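Local coordinates for mandelate racemase/muconate lactonizing enzyme, C-terminal domain protein (Paracoccus denitrificans, PDB 4DWD), which binds magnesium and, as an enolase-superfamily member of the mandelate racemase/muconate lactonizing group, may act as a hydro-lyase, at residues P334-N338 against G356-D360; Q299-G303 against W329-R333. All coordinates share one frame; numbering follows the deposited sequence.

Interaction 1: P334-N338 against G356-D360; sequences PVFRN and GIVVD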
# COMPACT_ATOMS: atom_id res chain seq x y z
N PRO B 334 25.79 8.85 -47.39
CA PRO B 334 26.84 7.96 -47.88
C PRO B 334 27.90 7.57 -46.85
O PRO B 334 28.85 6.86 -47.20
CB PRO B 334 27.50 8.80 -48.97
CG PRO B 334 27.41 10.20 -48.45
CD PRO B 334 26.13 10.27 -47.64
N VAL B 335 27.74 8.00 -45.60
CA VAL B 335 28.75 7.68 -44.58
C VAL B 335 28.89 6.18 -44.37
O VAL B 335 30.00 5.68 -44.18
CB VAL B 335 28.49 8.42 -43.26
CG1 VAL B 335 29.36 7.89 -42.12
CG2 VAL B 335 28.76 9.91 -43.47
N PHE B 336 27.77 5.47 -44.39
CA PHE B 336 27.77 4.02 -44.27
C PHE B 336 27.38 3.35 -45.58
O PHE B 336 26.57 3.89 -46.33
CB PHE B 336 26.82 3.57 -43.15
CG PHE B 336 27.17 4.14 -41.81
CD1 PHE B 336 28.33 3.75 -41.15
CD2 PHE B 336 26.36 5.12 -41.23
CE1 PHE B 336 28.65 4.30 -39.91
CE2 PHE B 336 26.67 5.66 -40.00
CZ PHE B 336 27.83 5.26 -39.35
N ARG B 337 27.98 2.20 -45.86
CA ARG B 337 27.67 1.47 -47.09
C ARG B 337 26.47 0.54 -46.94
O ARG B 337 25.82 0.22 -47.93
CB ARG B 337 28.90 0.68 -47.57
CG ARG B 337 30.07 1.58 -47.90
CD ARG B 337 31.09 0.86 -48.76
NE ARG B 337 32.41 1.50 -48.73
CZ ARG B 337 32.80 2.48 -49.55
NH1 ARG B 337 34.02 2.98 -49.43
NH2 ARG B 337 31.98 2.97 -50.47
N ASN B 338 26.16 0.13 -45.71
CA ASN B 338 25.08 -0.81 -45.46
C ASN B 338 24.16 -0.40 -44.30
O ASN B 338 23.86 -1.22 -43.43
CB ASN B 338 25.63 -2.22 -45.22
CG ASN B 338 26.51 -2.32 -43.99
OD1 ASN B 338 27.03 -1.32 -43.50
ND2 ASN B 338 26.68 -3.53 -43.49
N GLY B 356 29.30 -5.48 -37.84
CA GLY B 356 29.09 -5.73 -39.26
C GLY B 356 28.72 -4.50 -40.05
O GLY B 356 28.31 -4.62 -41.20
N ILE B 357 28.88 -3.31 -39.46
CA ILE B 357 28.60 -2.05 -40.15
C ILE B 357 29.81 -1.71 -41.01
O ILE B 357 30.95 -1.90 -40.58
CB ILE B 357 28.26 -0.88 -39.17
CG1 ILE B 357 27.86 0.37 -39.95
CG2 ILE B 357 29.44 -0.54 -38.28
CD1 ILE B 357 26.42 0.78 -39.81
N VAL B 358 29.56 -1.22 -42.22
CA VAL B 358 30.61 -0.88 -43.17
C VAL B 358 30.63 0.64 -43.40
O VAL B 358 29.64 1.22 -43.86
CB VAL B 358 30.44 -1.64 -44.50
CG1 VAL B 358 31.47 -1.19 -45.53
CG2 VAL B 358 30.53 -3.15 -44.28
N VAL B 359 31.75 1.26 -43.05
CA VAL B 359 31.91 2.71 -43.14
C VAL B 359 32.66 3.09 -44.42
O VAL B 359 33.67 2.47 -44.75
CB VAL B 359 32.67 3.26 -41.90
CG1 VAL B 359 32.88 4.77 -42.00
CG2 VAL B 359 31.94 2.90 -40.61
N ASP B 360 32.17 4.10 -45.13
CA ASP B 360 32.91 4.66 -46.26
C ASP B 360 33.89 5.67 -45.69
O ASP B 360 33.50 6.77 -45.28
CB ASP B 360 31.93 5.33 -47.23
CG ASP B 360 32.62 5.95 -48.45
OD1 ASP B 360 33.74 6.51 -48.33
OD2 ASP B 360 32.02 5.90 -49.53
O HOH W 1 29.34 5.46 -49.45

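Interaction 2: Q299-G303 against W329-R333; sequences QTQPG and WDRGR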
# COMPACT_ATOMS: atom_id res chain seq x y z
N GLN B 299 14.83 3.55 -30.99
CA GLN B 299 16.06 3.70 -31.79
C GLN B 299 15.73 4.42 -33.08
O GLN B 299 14.88 3.97 -33.84
CB GLN B 299 16.69 2.32 -32.04
CG GLN B 299 18.21 2.34 -32.12
CD GLN B 299 18.73 3.17 -33.28
OE1 GLN B 299 19.41 4.19 -33.08
NE2 GLN B 299 18.38 2.77 -34.49
N THR B 300 16.39 5.55 -33.32
CA THR B 300 16.03 6.41 -34.45
C THR B 300 17.17 6.64 -35.43
O THR B 300 16.99 7.36 -36.40
CB THR B 300 15.52 7.78 -33.97
OG1 THR B 300 16.53 8.42 -33.17
CG2 THR B 300 14.22 7.60 -33.15
N GLN B 301 18.34 6.04 -35.18
CA GLN B 301 19.51 6.25 -36.05
C GLN B 301 19.73 5.09 -37.02
O GLN B 301 19.55 3.93 -36.64
CB GLN B 301 20.76 6.50 -35.20
CG GLN B 301 20.62 7.62 -34.16
CD GLN B 301 20.18 8.94 -34.79
OE1 GLN B 301 20.67 9.34 -35.84
NE2 GLN B 301 19.26 9.63 -34.13
N PRO B 302 20.12 5.39 -38.28
CA PRO B 302 20.14 4.34 -39.31
C PRO B 302 21.43 3.53 -39.42
O PRO B 302 21.47 2.52 -40.13
CB PRO B 302 19.94 5.14 -40.61
CG PRO B 302 20.57 6.46 -40.32
CD PRO B 302 20.25 6.74 -38.87
N GLY B 303 22.49 3.97 -38.73
CA GLY B 303 23.80 3.34 -38.87
C GLY B 303 24.22 2.53 -37.67
O GLY B 303 23.66 1.48 -37.38
N TRP B 329 15.76 7.70 -42.73
CA TRP B 329 16.77 6.67 -42.64
C TRP B 329 17.71 6.67 -43.83
O TRP B 329 18.80 6.10 -43.74
CB TRP B 329 16.15 5.30 -42.40
CG TRP B 329 15.01 4.91 -43.31
CD1 TRP B 329 13.63 5.12 -43.12
CD2 TRP B 329 15.10 4.15 -44.57
NE1 TRP B 329 12.91 4.58 -44.16
CE2 TRP B 329 13.73 3.99 -45.06
CE3 TRP B 329 16.15 3.62 -45.31
CZ2 TRP B 329 13.44 3.32 -46.24
CZ3 TRP B 329 15.85 2.95 -46.50
CH2 TRP B 329 14.53 2.81 -46.96
N ASP B 330 17.30 7.31 -44.93
CA ASP B 330 18.17 7.49 -46.10
C ASP B 330 19.48 8.19 -45.74
O ASP B 330 20.48 8.00 -46.45
CB ASP B 330 17.44 8.29 -47.20
CG ASP B 330 17.09 9.72 -46.76
OD1 ASP B 330 17.59 10.68 -47.38
OD2 ASP B 330 16.31 9.89 -45.82
N ARG B 331 19.48 8.97 -44.67
CA ARG B 331 20.68 9.73 -44.27
C ARG B 331 21.83 8.83 -43.80
O ARG B 331 22.94 9.30 -43.58
CB ARG B 331 20.36 10.80 -43.22
CG ARG B 331 20.22 10.26 -41.80
CD ARG B 331 19.73 11.33 -40.83
NE ARG B 331 19.62 10.85 -39.45
CZ ARG B 331 18.65 10.07 -38.98
NH1 ARG B 331 17.69 9.64 -39.79
NH2 ARG B 331 18.64 9.70 -37.70
N GLY B 332 21.55 7.53 -43.65
CA GLY B 332 22.61 6.56 -43.37
C GLY B 332 23.69 6.56 -44.44
O GLY B 332 24.86 6.31 -44.14
N ARG B 333 23.30 6.85 -45.68
CA ARG B 333 24.24 7.02 -46.77
C ARG B 333 24.57 8.52 -46.93
O ARG B 333 23.71 9.37 -46.67
CB ARG B 333 23.62 6.46 -48.06
CG ARG B 333 23.28 4.98 -48.00
CD ARG B 333 22.65 4.50 -49.29
NE ARG B 333 22.19 3.11 -49.19
CZ ARG B 333 22.93 2.05 -49.49
NH1 ARG B 333 24.17 2.19 -49.93
NH2 ARG B 333 22.42 0.83 -49.36
O HOH W 2 16.34 6.93 -39.24
O HOH W 3 15.19 9.55 -37.51

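Interaction 1: P334-N338 against G356-D360
Two backbone hydrogen bonds join the segments on either side of the single bridge between Phe336 and Val359: Asp360 N donates to Val335 O (2.8 Å), and Arg337 N donates to Val358 O along a nearly straight N-H...O line (170°). Asn338 then continues the pairing with its side chain. With CG set between the backbone N and the carbonyl carbon (chi1 63°), its amide bonds at both ends: Asn338 OD1 accepts from Val358 N at 2.8 Å, and Asn338 ND2 donates to Gly356 O at 3.0 Å, in the planes of both amide and carbonyl.

Charged groups meet at Asp360. The guanidinium of Arg337 lies stacked on the Asp360 carboxylate, planes 29° apart, with a salt bridge from Arg337 NH2 to Asp360 OD2 (3.1 Å). A water links the same OD2 to Pro334 O, while OD1 caps Glu363 N at the start of helix 361-367.

Apolar contacts gather round the Phe336 ring. Ile357 CD1 makes a CH-pi contact over one face, Val335 CG1 covers the opposite face, and Val359 CG2 reaches Phe336 CE1 at 3.6 Å.

Bonded at both amide ends, Asn338 is fixed in rotation; salt bridge and helix N-terminus would be expected to stabilise Asp360 as a carboxylate.

Interaction 2: Q299-G303 against W329-R333
Arg331 sets out with CG between its backbone N and carbonyl carbon (chi1 79°) and then runs extended to NE, which carries its guanidinium across to Thr300 and Gln301. Gln301 comes to meet it by folding back at chi2 (-55°), so that its amide turns towards the arginine although its CB points away. One nitrogen, Arg331 NH2, serves both residues: it donates to Thr300 O at 3.1 Å, near the guanidinium plane, and to Gln301 OE1 at 2.8 Å. The second bond is more bent (141°), and NH2 approaches from above the glutamine carbonyl plane rather than on a lone pair; amide and guanidinium stand nearly perpendicular. Two waters lie between Thr300 O and Arg331 NH1, within bonding distance of both, one only weakly at NH1, and NH1 bonds Arg328 O as well.

Pro302 packs against the same arginine. Its CD lies over one guanidinium face, 3.6 Å from Arg331 NH2, while CG rests against Gly332 N and Pro302 CB comes to 3.5 Å from Trp329 O. Within 299-303, Gln299 NE2 donates to Gln301 O at 2.7 Å.

The arrangement joins two neighbouring loops that follow strands 294-295 and 323-325 of the enolase-superfamily barrel, near the metal-site residues Glu249 and Asp197.

How the interactions relate
From the N terminus, the chain enters interaction 2 at 299-303, just before helix 304-314, passes through that helix and strand 323-325, and returns at 329-333 to close the loop. Interaction 1 opens at once with 334-338 and closes at 356-360, after strand 346-348 and just ahead of helix 361-367. The two loops therefore follow in series, neither nested nor crossed, and share the connection between strands 323-325 and 346-348. In space they touch: Ile357 CD1 packs 3.5 Å from Gly303 C. Together they tie that connection both to the start of helix 304-314, near the metal site, and to the approach to helix 361-367.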